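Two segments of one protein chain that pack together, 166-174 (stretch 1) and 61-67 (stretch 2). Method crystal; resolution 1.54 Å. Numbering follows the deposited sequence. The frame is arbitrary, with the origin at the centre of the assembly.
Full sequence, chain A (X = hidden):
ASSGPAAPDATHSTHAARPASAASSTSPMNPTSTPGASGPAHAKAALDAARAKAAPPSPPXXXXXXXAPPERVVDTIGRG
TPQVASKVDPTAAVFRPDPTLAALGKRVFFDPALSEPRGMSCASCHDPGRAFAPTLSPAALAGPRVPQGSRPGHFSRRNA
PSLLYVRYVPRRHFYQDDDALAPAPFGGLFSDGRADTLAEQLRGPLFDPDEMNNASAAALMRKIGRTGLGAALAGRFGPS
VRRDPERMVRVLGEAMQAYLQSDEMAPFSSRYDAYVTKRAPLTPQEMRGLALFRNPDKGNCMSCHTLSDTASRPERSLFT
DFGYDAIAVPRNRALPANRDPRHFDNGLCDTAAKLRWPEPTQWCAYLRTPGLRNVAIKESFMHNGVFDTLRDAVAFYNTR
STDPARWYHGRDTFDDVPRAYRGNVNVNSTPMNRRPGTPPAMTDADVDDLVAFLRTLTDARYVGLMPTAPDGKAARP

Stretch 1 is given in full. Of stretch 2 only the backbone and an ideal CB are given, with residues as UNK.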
ATOM      1  N   VAL A 166      -8.159   1.710  -2.057  1.00 10.58           N
ATOM      2  CA  VAL A 166      -7.721   0.329  -2.213  1.00 10.84           C
ATOM      3  C   VAL A 166      -8.605  -0.439  -3.186  1.00 12.52           C
ATOM      4  O   VAL A 166      -8.169  -1.452  -3.738  1.00 11.94           O
ATOM      5  CB  VAL A 166      -7.668  -0.365  -0.824  1.00 11.23           C
ATOM      6  CG1 VAL A 166      -9.070  -0.717  -0.306  1.00 12.71           C
ATOM      7  CG2 VAL A 166      -6.761  -1.625  -0.855  1.00 13.33           C
ATOM      8  N   ARG A 167      -9.840   0.011  -3.422  1.00 10.90           N
ATOM      9  CA  ARG A 167     -10.724  -0.671  -4.359  1.00 10.57           C
ATOM     10  C   ARG A 167     -10.191  -0.660  -5.784  1.00 12.10           C
ATOM     11  O   ARG A 167     -10.663  -1.448  -6.619  1.00 14.34           O
ATOM     12  CB  ARG A 167     -12.123  -0.047  -4.306  1.00 11.11           C
ATOM     13  CG  ARG A 167     -12.242   1.341  -4.918  1.00 11.28           C
ATOM     14  CD  ARG A 167     -13.687   1.844  -4.781  1.00 13.71           C
ATOM     15  NE  ARG A 167     -13.913   3.081  -5.508  1.00 13.76           N
ATOM     16  CZ  ARG A 167     -15.092   3.687  -5.605  1.00 16.35           C
ATOM     17  NH1 ARG A 167     -16.139   3.157  -5.007  1.00 14.23           N
ATOM     18  NH2 ARG A 167     -15.228   4.824  -6.301  1.00 15.43           N
ATOM     19  N   TYR A 168      -9.208   0.174  -6.088  1.00 10.35           N
ATOM     20  CA  TYR A 168      -8.631   0.226  -7.420  1.00 11.16           C
ATOM     21  C   TYR A 168      -7.420  -0.690  -7.593  1.00 12.31           C
ATOM     22  O   TYR A 168      -6.882  -0.751  -8.695  1.00 12.93           O
ATOM     23  CB  TYR A 168      -8.231   1.664  -7.770  1.00 13.05           C
ATOM     24  CG  TYR A 168      -9.412   2.598  -7.834  1.00 10.57           C
ATOM     25  CD1 TYR A 168     -10.238   2.630  -8.941  1.00 12.90           C
ATOM     26  CD2 TYR A 168      -9.720   3.432  -6.765  1.00 12.71           C
ATOM     27  CE1 TYR A 168     -11.344   3.458  -8.978  1.00 12.17           C
ATOM     28  CE2 TYR A 168     -10.818   4.266  -6.810  1.00 13.26           C
ATOM     29  CZ  TYR A 168     -11.615   4.273  -7.916  1.00 12.63           C
ATOM     30  OH  TYR A 168     -12.728   5.072  -7.993  1.00 14.87           O
ATOM     31  N   VAL A 169      -6.983  -1.393  -6.554  1.00 11.28           N
ATOM     32  CA  VAL A 169      -5.897  -2.364  -6.712  1.00 12.30           C
ATOM     33  C   VAL A 169      -6.447  -3.557  -7.490  1.00 11.55           C
ATOM     34  O   VAL A 169      -7.308  -4.270  -6.974  1.00 13.47           O
ATOM     35  CB  VAL A 169      -5.316  -2.810  -5.365  1.00 12.16           C
ATOM     36  CG1 VAL A 169      -4.193  -3.822  -5.633  1.00 11.67           C
ATOM     37  CG2 VAL A 169      -4.816  -1.607  -4.536  1.00 10.88           C
ATOM     38  N   PRO A 170      -5.972  -3.818  -8.703  1.00 12.84           N
ATOM     39  CA  PRO A 170      -6.543  -4.910  -9.499  1.00 13.90           C
ATOM     40  C   PRO A 170      -6.046  -6.271  -9.023  1.00 13.82           C
ATOM     41  O   PRO A 170      -5.106  -6.398  -8.238  1.00 12.23           O
ATOM     42  CB  PRO A 170      -6.065  -4.601 -10.911  1.00 14.49           C
ATOM     43  CG  PRO A 170      -4.820  -3.827 -10.743  1.00 21.64           C
ATOM     44  CD  PRO A 170      -4.930  -3.085  -9.440  1.00 13.53           C
ATOM     45  N   ARG A 171      -6.736  -7.304  -9.493  1.00 13.98           N
ATOM     46  CA  ARG A 171      -6.222  -8.650  -9.307  1.00 14.20           C
ATOM     47  C   ARG A 171      -4.842  -8.762  -9.960  1.00 10.67           C
ATOM     48  O   ARG A 171      -4.482  -7.997 -10.857  1.00 12.72           O
ATOM     49  CB  ARG A 171      -7.194  -9.686  -9.893  1.00 17.59           C
ATOM     50  CG  ARG A 171      -8.472  -9.911  -9.054  1.00 17.19           C
ATOM     51  CD  ARG A 171      -9.387 -11.065  -9.615  1.00 19.58           C
ATOM     52  NE  ARG A 171      -8.563 -12.179 -10.099  1.00 29.51           N
ATOM     53  CZ  ARG A 171      -8.614 -12.713 -11.321  1.00 28.16           C
ATOM     54  NH1 ARG A 171      -9.518 -12.315 -12.214  1.00 26.57           N
ATOM     55  NH2 ARG A 171      -7.766 -13.686 -11.644  1.00 28.20           N
ATOM     56  N   ARG A 172      -4.073  -9.762  -9.517  1.00 12.43           N
ATOM     57  CA  ARG A 172      -2.754  -9.989 -10.085  1.00 11.35           C
ATOM     58  C   ARG A 172      -2.847 -10.329 -11.563  1.00 12.59           C
ATOM     59  O   ARG A 172      -3.705 -11.107 -11.975  1.00 15.34           O
ATOM     60  CB  ARG A 172      -2.034 -11.141  -9.364  1.00 13.45           C
ATOM     61  CG  ARG A 172      -1.664 -10.914  -7.906  1.00 13.77           C
ATOM     62  CD  ARG A 172      -0.906 -12.143  -7.389  1.00 14.94           C
ATOM     63  NE  ARG A 172      -1.789 -13.298  -7.276  1.00 13.58           N
ATOM     64  CZ  ARG A 172      -2.226 -13.842  -6.147  1.00 16.02           C
ATOM     65  NH1 ARG A 172      -1.863 -13.368  -4.964  1.00 14.91           N
ATOM     66  NH2 ARG A 172      -3.023 -14.903  -6.200  1.00 18.25           N
ATOM     67  N   HIS A 173      -1.955  -9.735 -12.346  1.00 12.72           N
ATOM     68  CA  HIS A 173      -1.889 -10.024 -13.775  1.00 13.92           C
ATOM     69  C   HIS A 173      -0.544  -9.589 -14.328  1.00 16.09           C
ATOM     70  O   HIS A 173       0.199  -8.823 -13.713  1.00 16.02           O
ATOM     71  CB  HIS A 173      -3.038  -9.336 -14.537  1.00 14.04           C
ATOM     72  CG  HIS A 173      -3.002  -7.832 -14.503  1.00 14.67           C
ATOM     73  ND1 HIS A 173      -3.444  -7.103 -13.416  1.00 13.99           N
ATOM     74  CD2 HIS A 173      -2.609  -6.928 -15.427  1.00 13.58           C
ATOM     75  CE1 HIS A 173      -3.334  -5.814 -13.683  1.00 15.95           C
ATOM     76  NE2 HIS A 173      -2.830  -5.678 -14.897  1.00 14.69           N
ATOM     77  N   PHE A 174      -0.230 -10.101 -15.515  1.00 16.35           N
ATOM     78  CA  PHE A 174       0.918  -9.650 -16.273  1.00 14.01           C
ATOM     79  C   PHE A 174       0.457  -8.895 -17.513  1.00 13.87           C
ATOM     80  O   PHE A 174      -0.619  -9.163 -18.046  1.00 16.52           O
ATOM     81  CB  PHE A 174       1.797 -10.823 -16.721  1.00 17.36           C
ATOM     82  CG  PHE A 174       2.644 -11.412 -15.628  1.00 18.95           C
ATOM     83  CD1 PHE A 174       2.119 -12.372 -14.790  1.00 17.96           C
ATOM     84  CD2 PHE A 174       3.957 -11.031 -15.473  1.00 25.01           C
ATOM     85  CE1 PHE A 174       2.904 -12.939 -13.784  1.00 22.08           C
ATOM     86  CE2 PHE A 174       4.744 -11.597 -14.449  1.00 18.76           C
ATOM     87  CZ  PHE A 174       4.204 -12.543 -13.631  1.00 17.04           C
ATOM     88  N   UNK A  61     -11.441 -14.671 -21.182  1.00 28.25           N
ATOM     89  CA  UNK A  61     -11.398 -13.356 -20.567  1.00 27.87           C
ATOM     90  C   UNK A  61     -11.313 -13.477 -19.052  1.00 31.01           C
ATOM     91  O   UNK A  61     -11.645 -14.509 -18.461  1.00 28.41           O
ATOM     92  CB  UNK A  61     -12.625 -12.535 -20.969  1.00 27.87           C
ATOM     93  N   UNK A  62     -10.897 -12.379 -18.425  1.00 23.76           N
ATOM     94  CA  UNK A  62     -10.839 -12.296 -16.980  1.00 26.16           C
ATOM     95  C   UNK A  62     -11.234 -10.882 -16.574  1.00 17.15           C
ATOM     96  O   UNK A  62     -11.028  -9.927 -17.332  1.00 23.59           O
ATOM     97  CB  UNK A  62      -9.448 -12.660 -16.456  1.00 26.16           C
ATOM     98  N   UNK A  63     -11.828 -10.760 -15.390  1.00 21.87           N
ATOM     99  CA  UNK A  63     -12.229  -9.463 -14.843  1.00 19.72           C
ATOM    100  C   UNK A  63     -11.264  -9.111 -13.716  1.00 16.57           C
ATOM    101  O   UNK A  63     -11.219  -9.806 -12.693  1.00 20.56           O
ATOM    102  CB  UNK A  63     -13.675  -9.487 -14.345  1.00 19.72           C
ATOM    103  N   UNK A  64     -10.519  -8.022 -13.902  1.00 17.38           N
ATOM    104  CA  UNK A  64      -9.450  -7.655 -12.971  1.00 16.00           C
ATOM    105  C   UNK A  64      -9.861  -6.626 -11.920  1.00 21.23           C
ATOM    106  O   UNK A  64      -9.199  -6.539 -10.880  1.00 18.41           O
ATOM    107  CB  UNK A  64      -8.257  -7.111 -13.759  1.00 16.00           C
ATOM    108  N   UNK A  65     -10.902  -5.835 -12.173  1.00 21.39           N
ATOM    109  CA  UNK A  65     -11.506  -4.904 -11.224  1.00 20.08           C
ATOM    110  C   UNK A  65     -13.016  -5.084 -11.211  1.00 18.83           C
ATOM    111  O   UNK A  65     -13.602  -5.434 -12.240  1.00 19.24           O
ATOM    112  CB  UNK A  65     -11.142  -3.459 -11.572  1.00 20.08           C
ATOM    113  N   UNK A  66     -13.668  -4.826 -10.078  1.00 20.00           N
ATOM    114  CA  UNK A  66     -15.118  -5.038  -9.984  1.00 23.25           C
ATOM    115  C   UNK A  66     -15.872  -4.298 -11.078  1.00 18.17           C
ATOM    116  O   UNK A  66     -15.617  -3.122 -11.350  1.00 17.79           O
ATOM    117  CB  UNK A  66     -15.631  -4.591  -8.614  1.00 23.25           C
ATOM    118  N   UNK A  67     -16.791  -5.010 -11.722  1.00 21.12           N
ATOM    119  CA  UNK A  67     -17.615  -4.451 -12.768  1.00 22.32           C
ATOM    120  C   UNK A  67     -16.891  -4.029 -14.020  1.00 21.14           C
ATOM    121  O   UNK A  67     -17.540  -3.497 -14.926  1.00 20.30           O
ATOM    122  CB  UNK A  67     -18.372  -3.243 -12.212  1.00 22.32           C
TER

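The two segments run nearly antiparallel, their end-to-end directions 169° apart, and come closest where positions 64 and 65 lie beside Arg171 and Pro170. One hydrogen bond here needs no side chain of stretch 2: Arg171 N donates to the backbone O of position 64 at 2.9 Å.

Position 61 has an extended backbone and nothing of stretch 1 within reach of its CB, so the contact sets no preference. The residue is Thr61, a beta-branched type at ease in a strand.

At position 62 the CA-to-CB bond points toward stretch 1, and the ideal CB lies 4.3 Å from Arg171 NH1. A guanidinium nitrogen so near calls for an acceptor on a short side chain: serine, threonine, aspartate or asparagine could serve, and the extended backbone angles favour a beta-branched one. It is Thr62. Arg171 NH1 donates to Thr62 OG1 at 3.0 Å, and a water joins the same two side chains, 3.0 Å from Thr62 OG1 and accepting from Arg171 NH2 at 2.9 Å.

Position 63 points sideways, its ideal CB 5.5 Å from Arg171 NH1. Its backbone O accepts from Arg171 NH1 at 3.1 Å whatever the residue. With no atom of stretch 1 close to the CB, many types would suit. The extended phi and psi are comfortable for the deposited Val63.

Position 64 also starts sideways, but its CB has Pro170 CB at 4.4 Å and His173 ND1 at 4.8 Å. That ND1 donates to Arg171 O at 2.9 Å, leaving the ring face as a surface for packing. A medium or long apolar chain is expected: leucine, isoleucine or methionine. Leu64 brings its end nearer and uses both methyls: CD1 sits over the His173 face, 3.7 Å from the centroid of its ring in a CH-pi contact, while CD2 covers a face of the Arg171 guanidinium.

From position 65 the CB is 5.2 Å from Pro170 CB and 5.4 Å from Arg167 O, too far to touch either closely. A longer apolar chain could bridge the gap, methionine or leucine among them. Leu65 does so with CD2, which reaches 3.6 Å from Pro170 CA and 3.6 Å from Tyr168 O, packing against the turn that leads out of the 3-10 segment.

Position 66 has no close neighbour at CB, but its phi of -54° and psi of 133° admit proline, and Pro66 only grazes stretch 1.

Position 67 has a positive phi, 65°, which favours glycine; Gly67 makes no contact with stretch 1.

Stretch 2, residues 61-67: TTVLLPG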
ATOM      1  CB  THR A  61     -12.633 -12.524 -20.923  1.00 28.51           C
ATOM      2  OG1 THR A  61     -13.811 -13.189 -20.438  1.00 28.39           O
ATOM      3  CG2 THR A  61     -12.720 -12.323 -22.419  1.00 27.56           C
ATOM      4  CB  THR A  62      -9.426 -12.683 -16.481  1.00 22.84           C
ATOM      5  OG1 THR A  62      -9.476 -13.001 -15.087  1.00 33.00           O
ATOM      6  CG2 THR A  62      -8.423 -11.588 -16.741  1.00 24.84           C
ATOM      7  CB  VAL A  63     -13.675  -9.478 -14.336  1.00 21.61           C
ATOM      8  CG1 VAL A  63     -14.043  -8.132 -13.760  1.00 19.10           C
ATOM      9  CG2 VAL A  63     -14.638  -9.848 -15.480  1.00 25.25           C
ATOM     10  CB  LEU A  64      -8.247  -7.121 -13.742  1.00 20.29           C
ATOM     11  CG  LEU A  64      -7.579  -8.139 -14.671  1.00 22.70           C
ATOM     12  CD1 LEU A  64      -6.481  -7.478 -15.472  1.00 22.94           C
ATOM     13  CD2 LEU A  64      -7.051  -9.338 -13.877  1.00 23.58           C
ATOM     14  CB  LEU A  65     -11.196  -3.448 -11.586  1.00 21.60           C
ATOM     15  CG  LEU A  65      -9.788  -2.947 -11.258  1.00 24.03           C
ATOM     16  CD1 LEU A  65      -9.547  -1.561 -11.837  1.00 28.62           C
ATOM     17  CD2 LEU A  65      -9.571  -2.959  -9.762  1.00 23.56           C
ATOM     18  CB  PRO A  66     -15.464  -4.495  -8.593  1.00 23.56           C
ATOM     19  CG  PRO A  66     -14.188  -4.599  -7.825  1.00 23.67           C
ATOM     20  CD  PRO A  66     -13.104  -4.346  -8.802  1.00 20.70           C
TER
HETATM   21  O   HOH W   1      -8.062 -15.443 -13.934  1.00 33.86           O
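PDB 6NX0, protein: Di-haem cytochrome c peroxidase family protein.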